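Local coordinates for queuine lyase ([Clostridium] spiroforme DSM 1552, PDB 6P78), which binds a [4Fe-4S] cluster, S-adenosylmethionine and queuine, consistent with a radical SAM lyase that cleaves a C-N bond of queuine in a salvage pathway, at residues L30-R35 with N234-D239; V61-N66 with E94-T99; K110-L115 with F134-I139. All coordinates share one frame; numbering follows the deposited sequence. Where two conformers were deposited one is given.

Contact 1 of 3, residues L30-R35 with N234-D239; sequences LEKDKR and NNRKYD
Lys32 reaches straight into the turn formed by residues 235-238, its side chain fully stretched out past CG, and delivers its ammonium to backbone carbonyls of the turn. NZ lies 2.7 Å from Tyr238 O, nearly in line with that C=O, and 2.9 Å from Asn235 O, which it meets from above the carbonyl plane. The backbone N of Tyr238 comes to Asn235 O from the opposite face, closing the type I turn, and Lys233 O, just ahead of the segment, is a third acceptor for NZ. The guanidinium of Arg236 lays one face over Lys32 CA, off-centre toward its rim, and water 2 joins Arg236 NH1 to Lys32 N.

Farther along both segments, Arg35 and Asp239 approach from opposite directions. Arg35 NH2 donates to Asp239 OD2 at 2.9 Å in a nearly straight salt bridge (170°); the oxygen lies in the guanidinium plane but is itself approached from above the carboxylate plane, the two planes being 44° apart. His202 also bonds OD2, and Glu85 shares the arginine. Water 3 bridges Arg35 NH1, Asp33 N and Asp239 OD1. The contact thus joins the hairpin loop between strands 26-29 and 35-39 to strand 238-241, an outer strand of the three-stranded parallel sheet.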
loop_
_atom_site.group_PDB
_atom_site.type_symbol
_atom_site.label_atom_id
_atom_site.label_comp_id
_atom_site.label_asym_id
_atom_site.label_seq_id
_atom_site.Cartn_x
_atom_site.Cartn_y
_atom_site.Cartn_z
ATOM N N LEU A 30 -10.180 11.877 -2.377
ATOM C CA LEU A 30 -11.391 12.665 -2.182
ATOM C C LEU A 30 -12.619 11.823 -1.873
ATOM O O LEU A 30 -13.718 12.381 -1.764
ATOM C CB LEU A 30 -11.680 13.516 -3.420
ATOM C CG LEU A 30 -10.546 14.465 -3.800
ATOM C CD1 LEU A 30 -10.883 15.137 -5.108
ATOM C CD2 LEU A 30 -10.362 15.470 -2.677
ATOM N N GLU A 31 -12.477 10.511 -1.764
ATOM C CA GLU A 31 -13.588 9.645 -1.390
ATOM C C GLU A 31 -13.217 8.842 -0.149
ATOM O O GLU A 31 -12.038 8.616 0.132
ATOM C CB GLU A 31 -13.959 8.686 -2.527
ATOM C CG GLU A 31 -14.354 9.363 -3.833
ATOM C CD GLU A 31 -14.624 8.344 -4.936
ATOM O OE1 GLU A 31 -14.808 8.754 -6.105
ATOM O OE2 GLU A 31 -14.649 7.128 -4.628
ATOM N N LYS A 32 -14.248 8.416 0.592
ATOM C CA LYS A 32 -14.095 7.584 1.792
ATOM C C LYS A 32 -13.267 8.361 2.814
ATOM O O LYS A 32 -13.665 9.481 3.175
ATOM C CB LYS A 32 -13.569 6.207 1.356
ATOM C CG LYS A 32 -14.604 5.513 0.455
ATOM C CD LYS A 32 -14.159 4.154 -0.073
ATOM C CE LYS A 32 -15.169 3.632 -1.090
ATOM N NZ LYS A 32 -14.800 2.317 -1.686
ATOM N N ASP A 33 -12.137 7.854 3.292
ATOM C CA ASP A 33 -11.361 8.576 4.306
ATOM C C ASP A 33 -10.488 9.622 3.609
ATOM O O ASP A 33 -9.321 9.386 3.305
ATOM C CB ASP A 33 -10.517 7.586 5.113
ATOM C CG ASP A 33 -9.976 8.185 6.397
ATOM O OD1 ASP A 33 -10.534 9.204 6.856
ATOM O OD2 ASP A 33 -8.993 7.641 6.947
ATOM N N LYS A 34 -11.066 10.801 3.356
ATOM C CA LYS A 34 -10.354 11.838 2.614
ATOM C C LYS A 34 -9.041 12.190 3.301
ATOM O O LYS A 34 -8.972 12.304 4.532
ATOM C CB LYS A 34 -11.224 13.095 2.465
ATOM C CG LYS A 34 -12.609 12.845 1.857
ATOM C CD LYS A 34 -13.339 14.170 1.598
ATOM C CE LYS A 34 -14.743 13.954 1.028
ATOM N NZ LYS A 34 -15.430 15.240 0.714
ATOM N N ARG A 35 -7.990 12.347 2.497
ATOM C CA ARG A 35 -6.659 12.525 3.047
ATOM C C ARG A 35 -5.717 13.052 1.981
ATOM O O ARG A 35 -5.965 12.902 0.782
ATOM C CB ARG A 35 -6.110 11.193 3.593
ATOM C CG ARG A 35 -6.011 10.049 2.576
ATOM C CD ARG A 35 -5.812 8.799 3.380
ATOM N NE ARG A 35 -5.642 7.565 2.605
ATOM C CZ ARG A 35 -6.619 6.722 2.291
ATOM N NH1 ARG A 35 -7.885 6.998 2.602
ATOM N NH2 ARG A 35 -6.322 5.599 1.637
ATOM N N ASN A 234 -18.211 0.803 -3.741
ATOM C CA ASN A 234 -18.829 1.809 -2.891
ATOM C C ASN A 234 -18.785 1.459 -1.408
ATOM O O ASN A 234 -19.452 2.123 -0.610
ATOM C CB ASN A 234 -20.276 2.022 -3.319
ATOM C CG ASN A 234 -20.375 2.671 -4.675
ATOM O OD1 ASN A 234 -19.684 3.653 -4.952
ATOM N ND2 ASN A 234 -21.215 2.115 -5.540
ATOM N N ASN A 235 -18.049 0.414 -1.030
ATOM C CA ASN A 235 -17.916 0.031 0.370
ATOM C C ASN A 235 -16.982 1.008 1.079
ATOM O O ASN A 235 -15.809 1.133 0.707
ATOM C CB ASN A 235 -17.390 -1.403 0.467
ATOM C CG ASN A 235 -17.337 -1.915 1.902
ATOM O OD1 ASN A 235 -16.912 -1.203 2.814
ATOM N ND2 ASN A 235 -17.766 -3.165 2.103
ATOM N N ARG A 236 -17.523 1.705 2.086
ATOM C CA ARG A 236 -16.799 2.769 2.785
ATOM C C ARG A 236 -15.466 2.306 3.366
ATOM O O ARG A 236 -14.560 3.129 3.569
ATOM C CB ARG A 236 -17.668 3.310 3.911
ATOM C CG ARG A 236 -17.206 4.616 4.507
ATOM C CD ARG A 236 -18.185 5.724 4.140
ATOM N NE ARG A 236 -17.718 7.059 4.506
ATOM C CZ ARG A 236 -17.530 8.053 3.646
ATOM N NH1 ARG A 236 -17.751 7.867 2.349
ATOM N NH2 ARG A 236 -17.115 9.232 4.087
ATOM N N LYS A 237 -15.329 1.022 3.687
ATOM C CA LYS A 237 -14.142 0.571 4.412
ATOM C C LYS A 237 -12.930 0.364 3.526
ATOM O O LYS A 237 -11.802 0.363 4.032
ATOM C CB LYS A 237 -14.436 -0.754 5.142
ATOM C CG LYS A 237 -15.548 -0.625 6.173
ATOM C CD LYS A 237 -15.997 -1.988 6.681
ATOM C CE LYS A 237 -14.852 -2.748 7.288
ATOM N NZ LYS A 237 -15.353 -3.927 8.062
ATOM N N TYR A 238 -13.125 0.165 2.228
ATOM C CA TYR A 238 -12.094 -0.391 1.356
ATOM C C TYR A 238 -11.900 0.538 0.170
ATOM O O TYR A 238 -12.876 0.974 -0.444
ATOM C CB TYR A 238 -12.480 -1.808 0.869
ATOM C CG TYR A 238 -12.827 -2.737 2.019
ATOM C CD1 TYR A 238 -11.884 -3.019 2.996
ATOM C CD2 TYR A 238 -14.098 -3.284 2.154
ATOM C CE1 TYR A 238 -12.177 -3.823 4.063
ATOM C CE2 TYR A 238 -14.407 -4.127 3.220
ATOM C CZ TYR A 238 -13.448 -4.386 4.169
ATOM O OH TYR A 238 -13.729 -5.187 5.238
ATOM N N ASP A 239 -10.651 0.872 -0.130
ATOM C CA ASP A 239 -10.361 1.692 -1.295
ATOM C C ASP A 239 -10.289 0.800 -2.518
ATOM O O ASP A 239 -9.724 -0.294 -2.473
ATOM C CB ASP A 239 -9.041 2.443 -1.116
ATOM C CG ASP A 239 -9.111 3.472 0.004
ATOM O OD1 ASP A 239 -10.083 4.275 0.029
ATOM O OD2 ASP A 239 -8.214 3.470 0.879
HETATM O O HOH W 1 -10.975 5.982 -1.747
HETATM O O HOH W 2 -17.111 8.766 -0.189
HETATM O O HOH W 3 -10.260 5.490 2.373
#

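Contact 2 of 3, residues V61-N66 with E94-T99; sequences VDQKEN and ELPDET
Gln63 sets its terminal amide slantwise against the ring of Pro96. OE1 lies 3.4 Å from Pro96 CG and also touches CD, while NE2 passes the ring to donate to Glu94 O at 3.0 Å. That bond is moderately bent (157°), and its donor stands above the carbonyl plane of Glu94. A bend at chi2 (-78°) folds the glutamine chain so that both ends of the amide are used. OE1 is held in turn by Asn66 ND2, 2.9 Å away and almost straight at 169°, one helical turn further on. With a bond at each end, the rotation of the Gln63 amide is well defined.

Asn66 adds an apolar touch, its CB packing on Pro96 CG, and its ND2 also donates to Asp60 O. The proline ring is therefore bordered by the first turn of helix 63-74, and Asn70 of the same helix extends that surface. Nearer solvent, Lys64 and Glu98 cross at about a right angle in a long ion pair, NZ to OE2 3.9 Å. The start of helix 63-74 is capped by Asp62, whose OD1 accepts weakly from the backbone N of Lys64 and Glu65.

Glu94 turns its carboxylate away from this interface to Tyr123 OH and to the backbone N of Ile46 and Ser91; the Glu94 side chain lies about 4 Å from that of the cluster ligand Cys45. Two helix N-termini packed side by side, with Pro96 as the N-cap of helix 97-109, here adjoin the cluster-binding loop of a radical SAM core.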
loop_
_atom_site.group_PDB
_atom_site.type_symbol
_atom_site.label_atom_id
_atom_site.label_comp_id
_atom_site.label_asym_id
_atom_site.label_seq_id
_atom_site.Cartn_x
_atom_site.Cartn_y
_atom_site.Cartn_z
ATOM N N VAL A 61 19.509 4.234 -4.214
ATOM C CA VAL A 61 20.414 3.955 -3.097
ATOM C C VAL A 61 20.871 5.244 -2.395
ATOM O O VAL A 61 21.174 5.228 -1.195
ATOM C CB VAL A 61 21.617 3.118 -3.583
ATOM C CG1 VAL A 61 21.150 1.748 -4.094
ATOM C CG2 VAL A 61 22.434 3.866 -4.649
ATOM N N ASP A 62 20.903 6.372 -3.106
ATOM C CA ASP A 62 21.435 7.625 -2.564
ATOM C C ASP A 62 20.381 8.295 -1.695
ATOM O O ASP A 62 19.533 9.033 -2.197
ATOM C CB ASP A 62 21.862 8.549 -3.699
ATOM C CG ASP A 62 22.437 9.866 -3.207
ATOM O OD1 ASP A 62 22.514 10.092 -1.979
ATOM O OD2 ASP A 62 22.823 10.677 -4.070
ATOM N N GLN A 63 20.447 8.065 -0.382
ATOM C CA GLN A 63 19.422 8.595 0.510
ATOM C C GLN A 63 19.510 10.114 0.651
ATOM O O GLN A 63 18.518 10.758 1.004
ATOM C CB GLN A 63 19.519 7.928 1.887
ATOM C CG GLN A 63 19.087 6.442 1.919
ATOM C CD GLN A 63 17.570 6.234 1.928
ATOM O OE1 GLN A 63 16.858 6.689 1.024
ATOM N NE2 GLN A 63 17.070 5.518 2.944
ATOM N N LYS A 64 20.664 10.714 0.384
ATOM C CA LYS A 64 20.695 12.165 0.497
ATOM C C LYS A 64 19.961 12.827 -0.666
ATOM O O LYS A 64 19.290 13.845 -0.472
ATOM C CB LYS A 64 22.134 12.653 0.625
ATOM C CG LYS A 64 22.803 12.165 1.913
ATOM C CD LYS A 64 23.342 13.328 2.749
ATOM C CE LYS A 64 22.211 14.147 3.382
ATOM N NZ LYS A 64 21.551 13.461 4.541
ATOM N N GLU A 65 20.041 12.249 -1.865
ATOM C CA GLU A 65 19.238 12.738 -2.978
ATOM C C GLU A 65 17.758 12.427 -2.770
ATOM O O GLU A 65 16.895 13.247 -3.102
ATOM C CB GLU A 65 19.737 12.131 -4.287
ATOM C CG GLU A 65 19.178 12.806 -5.527
ATOM C CD GLU A 65 19.571 14.284 -5.643
ATOM O OE1 GLU A 65 18.709 15.088 -6.061
ATOM O OE2 GLU A 65 20.733 14.643 -5.334
ATOM N N ASN A 66 17.438 11.243 -2.233
ATOM C CA ASN A 66 16.044 10.966 -1.906
ATOM C C ASN A 66 15.493 12.009 -0.940
ATOM O O ASN A 66 14.355 12.475 -1.093
ATOM C CB ASN A 66 15.905 9.568 -1.307
ATOM C CG ASN A 66 16.172 8.483 -2.306
ATOM O OD1 ASN A 66 16.110 8.703 -3.514
ATOM N ND2 ASN A 66 16.444 7.281 -1.808
ATOM N N GLU A 94 12.223 2.228 4.762
ATOM C CA GLU A 94 13.305 2.453 3.814
ATOM C C GLU A 94 13.439 3.928 3.452
ATOM O O GLU A 94 14.347 4.287 2.704
ATOM C CB GLU A 94 13.087 1.610 2.555
ATOM C CG GLU A 94 13.341 0.126 2.839
ATOM C CD GLU A 94 12.345 -0.816 2.187
ATOM O OE1 GLU A 94 11.552 -0.373 1.350
ATOM O OE2 GLU A 94 12.368 -2.016 2.520
ATOM N N LEU A 95 12.561 4.772 3.965
ATOM C CA LEU A 95 12.713 6.207 3.740
ATOM C C LEU A 95 13.968 6.716 4.439
ATOM O O LEU A 95 14.414 6.139 5.429
ATOM C CB LEU A 95 11.499 6.961 4.265
ATOM C CG LEU A 95 10.221 6.731 3.473
ATOM C CD1 LEU A 95 9.036 7.268 4.244
ATOM C CD2 LEU A 95 10.336 7.379 2.099
ATOM N N PRO A 96 14.566 7.794 3.925
ATOM C CA PRO A 96 15.690 8.414 4.628
ATOM C C PRO A 96 15.293 8.724 6.065
ATOM O O PRO A 96 14.131 9.022 6.361
ATOM C CB PRO A 96 15.950 9.703 3.830
ATOM C CG PRO A 96 15.389 9.430 2.462
ATOM C CD PRO A 96 14.262 8.437 2.636
ATOM N N ASP A 97 16.271 8.642 6.970
ATOM C CA ASP A 97 15.967 8.972 8.356
ATOM C C ASP A 97 15.467 10.405 8.478
ATOM O O ASP A 97 14.562 10.675 9.271
ATOM C CB ASP A 97 17.194 8.747 9.238
ATOM C CG ASP A 97 17.486 7.265 9.463
ATOM O OD1 ASP A 97 16.802 6.628 10.301
ATOM O OD2 ASP A 97 18.404 6.733 8.800
ATOM N N GLU A 98 16.004 11.316 7.660
ATOM C CA GLU A 98 15.582 12.713 7.712
ATOM C C GLU A 98 14.168 12.882 7.175
ATOM O O GLU A 98 13.431 13.755 7.648
ATOM C CB GLU A 98 16.557 13.603 6.926
ATOM C CG GLU A 98 18.008 13.564 7.410
ATOM C CD GLU A 98 18.745 12.272 7.032
ATOM O OE1 GLU A 98 19.670 11.878 7.784
ATOM O OE2 GLU A 98 18.391 11.640 6.005
ATOM N N THR A 99 13.763 12.061 6.196
ATOM C CA THR A 99 12.390 12.125 5.719
ATOM C C THR A 99 11.437 11.654 6.802
ATOM O O THR A 99 10.408 12.291 7.046
ATOM C CB THR A 99 12.216 11.283 4.447
ATOM O OG1 THR A 99 13.078 11.782 3.410
ATOM C CG2 THR A 99 10.769 11.325 3.970
#

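Contact 3 of 3, residues K110-L115 with F134-I139; sequences KKIKRL and FKIEII
Leu115 and Ile136 mesh on the helix-covered side of a parallel beta-alpha-beta unit, in which strand 114-118, helix 127-134 and strand 137-141 follow one another. The tip of Ile136, CD1, fits between Ile112 and Leu115: it lies 3.9 Å from Leu115 CB and 4.2 Å from Ile112 CG2. The other branch, CG2, rests against Ile112 O. With CG1 tucked between its own N and C (chi1 64°), Ile136 can present its branches to Ile112 in the loop and Leu115 in the strand. Leu115 in turn pushes CD2 at a slant toward the Phe134 ring at the end of the helix, reaching CD2 and CE2 of the ring at 4.2 Å. Ile107 and Ile103 of helix 97-109 continue this packing against Ile136 and Phe134, while Leu84 and Val86 flank Leu115 from the next strand.

The strands are joined by Leu115 N to Glu137 O and by Ile139 N to Leu115 O (2.8 Å). Just ahead of this pairing, water 4 bridges Lys113 O and Glu137 N, beside a weak direct bond.

On the face that carries Arg114 and Glu137, these two run side by side. The arginine bends at chi3 (62°), and its CD packs on the carboxylate as well as on Ile139 CG1. Its NE pairs with Asp33, while NH1 donates to Glu137 OE1 at 3.1 Å, on the syn side but tilted out of the carboxylate plane, the two flat groups standing steeply to each other (75°).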
loop_
_atom_site.group_PDB
_atom_site.type_symbol
_atom_site.label_atom_id
_atom_site.label_comp_id
_atom_site.label_asym_id
_atom_site.label_seq_id
_atom_site.Cartn_x
_atom_site.Cartn_y
_atom_site.Cartn_z
ATOM N N LYS A 110 0.999 20.101 11.876
ATOM C CA LYS A 110 -0.216 20.210 11.085
ATOM C C LYS A 110 -1.389 19.493 11.736
ATOM O O LYS A 110 -2.460 19.395 11.122
ATOM C CB LYS A 110 0.022 19.668 9.674
ATOM C CG LYS A 110 1.140 20.367 8.871
ATOM C CD LYS A 110 1.010 21.877 8.860
ATOM C CE LYS A 110 1.998 22.518 7.882
ATOM N NZ LYS A 110 1.679 23.948 7.622
ATOM N N LYS A 111 -1.205 18.975 12.954
ATOM C CA LYS A 111 -2.302 18.428 13.748
ATOM C C LYS A 111 -2.932 17.222 13.054
ATOM O O LYS A 111 -4.156 17.075 13.014
ATOM C CB LYS A 111 -3.369 19.494 14.042
ATOM C CG LYS A 111 -2.942 20.697 14.902
ATOM C CD LYS A 111 -1.876 21.605 14.245
ATOM C CE LYS A 111 -2.458 22.765 13.401
ATOM N NZ LYS A 111 -1.400 23.636 12.745
ATOM N N ILE A 112 -2.101 16.343 12.507
ATOM C CA ILE A 112 -2.618 15.168 11.809
ATOM C C ILE A 112 -2.893 14.071 12.828
ATOM O O ILE A 112 -2.093 13.834 13.738
ATOM C CB ILE A 112 -1.642 14.736 10.702
ATOM C CG1 ILE A 112 -1.795 15.735 9.534
ATOM C CG2 ILE A 112 -1.869 13.285 10.229
ATOM C CD1 ILE A 112 -0.584 15.869 8.678
ATOM N N LYS A 113 -4.075 13.466 12.732
ATOM C CA LYS A 113 -4.538 12.511 13.726
ATOM C C LYS A 113 -4.529 11.078 13.237
ATOM O O LYS A 113 -4.725 10.168 14.053
ATOM C CB LYS A 113 -5.954 12.859 14.192
ATOM C CG LYS A 113 -7.000 12.764 13.095
ATOM C CD LYS A 113 -8.419 12.729 13.651
ATOM C CE LYS A 113 -9.429 12.419 12.553
ATOM N NZ LYS A 113 -10.819 12.453 13.085
ATOM N N ARG A 114 -4.332 10.852 11.938
ATOM C CA ARG A 114 -4.325 9.500 11.384
ATOM C C ARG A 114 -3.347 9.462 10.216
ATOM O O ARG A 114 -3.369 10.348 9.350
ATOM C CB ARG A 114 -5.747 9.088 10.953
ATOM C CG ARG A 114 -5.830 7.764 10.211
ATOM C CD ARG A 114 -7.209 7.162 10.312
ATOM N NE ARG A 114 -8.236 8.011 9.715
ATOM C CZ ARG A 114 -9.132 8.713 10.402
ATOM N NH1 ARG A 114 -9.129 8.686 11.729
ATOM N NH2 ARG A 114 -10.028 9.469 9.765
ATOM N N LEU A 115 -2.474 8.456 10.217
ATOM C CA LEU A 115 -1.439 8.303 9.211
ATOM C C LEU A 115 -1.547 6.906 8.627
ATOM O O LEU A 115 -1.614 5.945 9.383
ATOM C CB LEU A 115 -0.058 8.495 9.813
ATOM C CG LEU A 115 1.108 8.192 8.876
ATOM C CD1 LEU A 115 1.188 9.200 7.737
ATOM C CD2 LEU A 115 2.418 8.180 9.668
ATOM N N PHE A 134 5.207 7.471 17.053
ATOM C CA PHE A 134 4.363 8.456 16.379
ATOM C C PHE A 134 3.135 8.842 17.196
ATOM O O PHE A 134 2.591 9.939 17.002
ATOM C CB PHE A 134 3.952 7.928 15.003
ATOM C CG PHE A 134 4.950 8.247 13.916
ATOM C CD1 PHE A 134 6.171 7.597 13.860
ATOM C CD2 PHE A 134 4.685 9.235 12.983
ATOM C CE1 PHE A 134 7.091 7.906 12.871
ATOM C CE2 PHE A 134 5.607 9.546 11.995
ATOM C CZ PHE A 134 6.808 8.878 11.943
ATOM N N LYS A 135 2.684 7.959 18.100
ATOM C CA LYS A 135 1.592 8.175 19.060
ATOM C C LYS A 135 0.192 8.268 18.449
ATOM O O LYS A 135 -0.769 7.764 19.043
ATOM C CB LYS A 135 1.854 9.415 19.911
ATOM C CG LYS A 135 3.272 9.480 20.423
ATOM C CD LYS A 135 3.446 8.734 21.725
ATOM C CE LYS A 135 4.531 9.405 22.571
ATOM N NZ LYS A 135 5.893 9.085 22.048
ATOM N N ILE A 136 0.044 8.903 17.286
ATOM C CA ILE A 136 -1.269 9.010 16.640
ATOM C C ILE A 136 -1.717 7.684 16.033
ATOM O O ILE A 136 -0.929 6.745 15.928
ATOM C CB ILE A 136 -1.254 10.103 15.558
ATOM C CG1 ILE A 136 -0.283 9.751 14.431
ATOM C CG2 ILE A 136 -0.913 11.417 16.179
ATOM C CD1 ILE A 136 -0.586 10.474 13.101
ATOM N N GLU A 137 -2.988 7.607 15.616
ATOM C CA GLU A 137 -3.505 6.409 14.942
ATOM C C GLU A 137 -2.750 6.140 13.640
ATOM O O GLU A 137 -2.719 6.983 12.739
ATOM C CB GLU A 137 -5.002 6.580 14.654
ATOM C CG GLU A 137 -5.642 5.387 13.962
ATOM C CD GLU A 137 -7.110 5.612 13.595
ATOM O OE1 GLU A 137 -7.588 6.768 13.640
ATOM O OE2 GLU A 137 -7.796 4.621 13.258
ATOM N N ILE A 138 -2.147 4.957 13.521
ATOM C CA ILE A 138 -1.476 4.562 12.291
ATOM C C ILE A 138 -2.246 3.400 11.692
ATOM O O ILE A 138 -2.576 2.442 12.401
ATOM C CB ILE A 138 -0.012 4.159 12.530
ATOM C CG1 ILE A 138 0.735 5.297 13.217
ATOM C CG2 ILE A 138 0.639 3.758 11.214
ATOM C CD1 ILE A 138 2.193 5.075 13.340
ATOM N N ILE A 139 -2.572 3.512 10.408
ATOM C CA ILE A 139 -3.134 2.404 9.648
ATOM C C ILE A 139 -1.994 1.816 8.830
ATOM O O ILE A 139 -1.479 2.464 7.909
ATOM C CB ILE A 139 -4.291 2.848 8.752
ATOM C CG1 ILE A 139 -5.327 3.658 9.530
ATOM C CG2 ILE A 139 -4.921 1.601 8.038
ATOM C CD1 ILE A 139 -5.929 2.938 10.654
HETATM O O HOH W 4 -4.878 9.872 16.725
HETATM O O HOH W 5 -7.542 8.980 15.143
#

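Overall arrangement
Contacts 2 and 3 follow one another along the chain inside the long loop closed by contact 1, which brings residues 30-35 to residues 234-239 across most of the modelled sequence. Contacts 1 and 2 lie on opposite sides of the chain's centre, their own centres 30 Å apart. Contact 3 touches contact 1, centre to centre 17 Å, and is linked to contact 2 by helix 97-109, which leads into strand 114-118. The five-stranded sheet thus has contact 3 at its outer edge, while contact 1 bridges it to the three-stranded sheet. Contact 2 adjoins the cluster loop, the Arg35 side chain of contact 1 lies about 7 Å from the bound queuine, and contact 3 is away from the sites.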